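Local coordinates for protein putative ABC transporter (Thermobispora bispora, PDB 4PE6) that probably binds a carbohydrate-like solute for an ABC transporter, and holds a trihydroxybutanoic acid in its pocket, at residues 272-278 and 315-319. Sequence-based numbering, arbitrary orientation.
Sequences LDLLEGR and RELFR
The guanidinium of Arg278 stacks on one face of the Arg319 guanidinium, centres 3.6 Å apart and planes 20° apart; CD of Arg315 lies more loosely over the rim of the other face, and the carboxylate of Asp273 meets the edge. This salt-bridge network joins the C-terminal end of helix 263-275 to the first turn of helix 315-327, in a periplasmic binding protein fold. Arg319 presents NE to OD2 of Asp273 at 3.0 Å and NH2 to OD1 at 2.8 Å, both nearly straight. Arg315, extended with CG anti to the backbone N (chi1 -158°), brings NH2 to that OD1 from the other face, 2.9 Å away but more bent (134°). Short Asp273 stays near its helix, so long arginines span the gap and balance its buried charge. Gly277, whose positive phi glycine adopts readily, completes the Schellman motif ending the helix; Arg278 follows. Glu276 OE1 takes a 3.0 Å bond from Arg278 NE, probably easing the stacked cations' closeness, and its OE2 bonds weakly to Arg315 NH2. Were Arg319 an alanine, Asp273 OD2 would probably lose its mate and Arg278 its stacking partner. Phe318 sets its ring edge, at CE2, 3.6 Å from Asp273 OD2, while water 1 links Glu276 OE2 to Arg315 NH1.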
loop_
_atom_site.group_PDB
_atom_site.type_symbol
_atom_site.label_atom_id
_atom_site.label_comp_id
_atom_site.label_asym_id
_atom_site.label_seq_id
_atom_site.Cartn_x
_atom_site.Cartn_y
_atom_site.Cartn_z
ATOM N N LEU A 272 -1.232 19.186 -8.412
ATOM C CA LEU A 272 -0.700 20.492 -8.712
ATOM C C LEU A 272 -0.572 20.690 -10.228
ATOM O O LEU A 272 -0.837 21.773 -10.720
ATOM C CB LEU A 272 0.657 20.712 -8.059
ATOM C CG LEU A 272 0.659 20.738 -6.535
ATOM C CD1 LEU A 272 2.063 21.086 -6.054
ATOM C CD2 LEU A 272 -0.346 21.712 -5.967
ATOM N N ASP A 273 -0.224 19.641 -10.953
ATOM C CA ASP A 273 -0.136 19.745 -12.420
ATOM C C ASP A 273 -1.528 19.928 -13.025
ATOM O O ASP A 273 -1.729 20.735 -13.954
ATOM C CB ASP A 273 0.610 18.549 -13.019
ATOM C CG ASP A 273 2.147 18.750 -13.005
ATOM O OD1 ASP A 273 2.602 19.837 -12.590
ATOM O OD2 ASP A 273 2.901 17.849 -13.417
ATOM N N LEU A 274 -2.492 19.214 -12.456
ATOM C CA LEU A 274 -3.878 19.330 -12.877
ATOM C C LEU A 274 -4.369 20.759 -12.669
ATOM O O LEU A 274 -5.050 21.331 -13.536
ATOM C CB LEU A 274 -4.741 18.332 -12.107
ATOM C CG LEU A 274 -4.630 16.864 -12.555
ATOM C CD1 LEU A 274 -5.553 16.007 -11.724
ATOM C CD2 LEU A 274 -4.960 16.670 -14.018
ATOM N N LEU A 275 -4.010 21.338 -11.525
ATOM C CA LEU A 275 -4.478 22.672 -11.162
ATOM C C LEU A 275 -3.912 23.777 -12.052
ATOM O O LEU A 275 -4.522 24.848 -12.167
ATOM C CB LEU A 275 -4.150 22.965 -9.692
ATOM C CG LEU A 275 -5.068 22.255 -8.700
ATOM C CD1 LEU A 275 -4.542 22.429 -7.267
ATOM C CD2 LEU A 275 -6.506 22.756 -8.829
ATOM N N GLU A 276 -2.759 23.547 -12.675
ATOM C CA GLU A 276 -2.222 24.513 -13.633
ATOM C C GLU A 276 -2.518 24.160 -15.095
ATOM O O GLU A 276 -1.824 24.604 -16.003
ATOM C CB GLU A 276 -0.724 24.762 -13.379
ATOM C CG GLU A 276 0.207 23.571 -13.533
ATOM C CD GLU A 276 1.682 23.980 -13.379
ATOM O OE1 GLU A 276 2.454 23.944 -14.378
ATOM O OE2 GLU A 276 2.049 24.391 -12.264
ATOM N N GLY A 277 -3.558 23.360 -15.318
ATOM C CA GLY A 277 -4.052 23.081 -16.675
ATOM C C GLY A 277 -3.356 21.991 -17.481
ATOM O O GLY A 277 -3.600 21.852 -18.696
ATOM N N ARG A 278 -2.500 21.206 -16.830
ATOM C CA ARG A 278 -1.767 20.161 -17.524
ATOM C C ARG A 278 -2.617 18.920 -17.654
ATOM O O ARG A 278 -3.463 18.644 -16.819
ATOM C CB ARG A 278 -0.475 19.805 -16.804
ATOM C CG ARG A 278 0.544 20.923 -16.762
ATOM C CD ARG A 278 1.801 20.429 -16.077
ATOM N NE ARG A 278 2.793 21.491 -16.029
ATOM C CZ ARG A 278 3.953 21.509 -16.677
ATOM N NH1 ARG A 278 4.358 20.497 -17.430
ATOM N NH2 ARG A 278 4.727 22.570 -16.539
ATOM N N ARG A 315 8.598 16.561 -7.827
ATOM C CA ARG A 315 7.756 16.965 -8.919
ATOM C C ARG A 315 8.378 16.547 -10.265
ATOM O O ARG A 315 7.673 16.080 -11.168
ATOM C CB ARG A 315 7.520 18.469 -8.857
ATOM C CG ARG A 315 6.270 18.871 -9.591
ATOM C CD ARG A 315 5.960 20.346 -9.450
ATOM N NE ARG A 315 4.632 20.598 -9.986
ATOM C CZ ARG A 315 4.024 21.774 -10.011
ATOM N NH1 ARG A 315 4.619 22.856 -9.534
ATOM N NH2 ARG A 315 2.804 21.857 -10.517
ATOM N N GLU A 316 9.700 16.672 -10.380
ATOM C CA GLU A 316 10.396 16.269 -11.601
ATOM C C GLU A 316 10.364 14.747 -11.855
ATOM O O GLU A 316 10.096 14.301 -12.980
ATOM C CB GLU A 316 11.853 16.794 -11.591
ATOM C CG GLU A 316 12.387 17.107 -12.981
ATOM C CD GLU A 316 11.423 17.964 -13.800
ATOM O OE1 GLU A 316 11.126 19.108 -13.379
ATOM O OE2 GLU A 316 10.942 17.488 -14.858
ATOM N N LEU A 317 10.614 13.948 -10.815
ATOM C CA LEU A 317 10.537 12.486 -10.967
ATOM C C LEU A 317 9.116 12.054 -11.296
ATOM O O LEU A 317 8.916 11.173 -12.120
ATOM C CB LEU A 317 11.051 11.741 -9.726
ATOM C CG LEU A 317 12.573 11.770 -9.528
ATOM C CD1 LEU A 317 12.947 11.131 -8.192
ATOM C CD2 LEU A 317 13.313 11.079 -10.674
ATOM N N PHE A 318 8.134 12.698 -10.668
ATOM C CA PHE A 318 6.731 12.466 -11.018
ATOM C C PHE A 318 6.483 12.659 -12.518
ATOM O O PHE A 318 5.972 11.766 -13.188
ATOM C CB PHE A 318 5.800 13.379 -10.221
ATOM C CG PHE A 318 4.403 13.409 -10.760
ATOM C CD1 PHE A 318 3.551 12.355 -10.532
ATOM C CD2 PHE A 318 3.963 14.474 -11.534
ATOM C CE1 PHE A 318 2.270 12.347 -11.058
ATOM C CE2 PHE A 318 2.685 14.476 -12.058
ATOM C CZ PHE A 318 1.833 13.419 -11.811
ATOM N N ARG A 319 6.857 13.832 -13.029
ATOM C CA ARG A 319 6.669 14.161 -14.443
ATOM C C ARG A 319 7.372 13.180 -15.375
ATOM O O ARG A 319 6.811 12.800 -16.412
ATOM C CB ARG A 319 7.107 15.602 -14.733
ATOM C CG ARG A 319 6.070 16.624 -14.292
ATOM C CD ARG A 319 6.593 18.038 -14.438
ATOM N NE ARG A 319 5.629 19.026 -13.965
ATOM C CZ ARG A 319 5.884 20.325 -13.874
ATOM N NH1 ARG A 319 7.070 20.800 -14.214
ATOM N NH2 ARG A 319 4.942 21.157 -13.442
HETATM O O HOH W 1 2.872 25.061 -9.552
#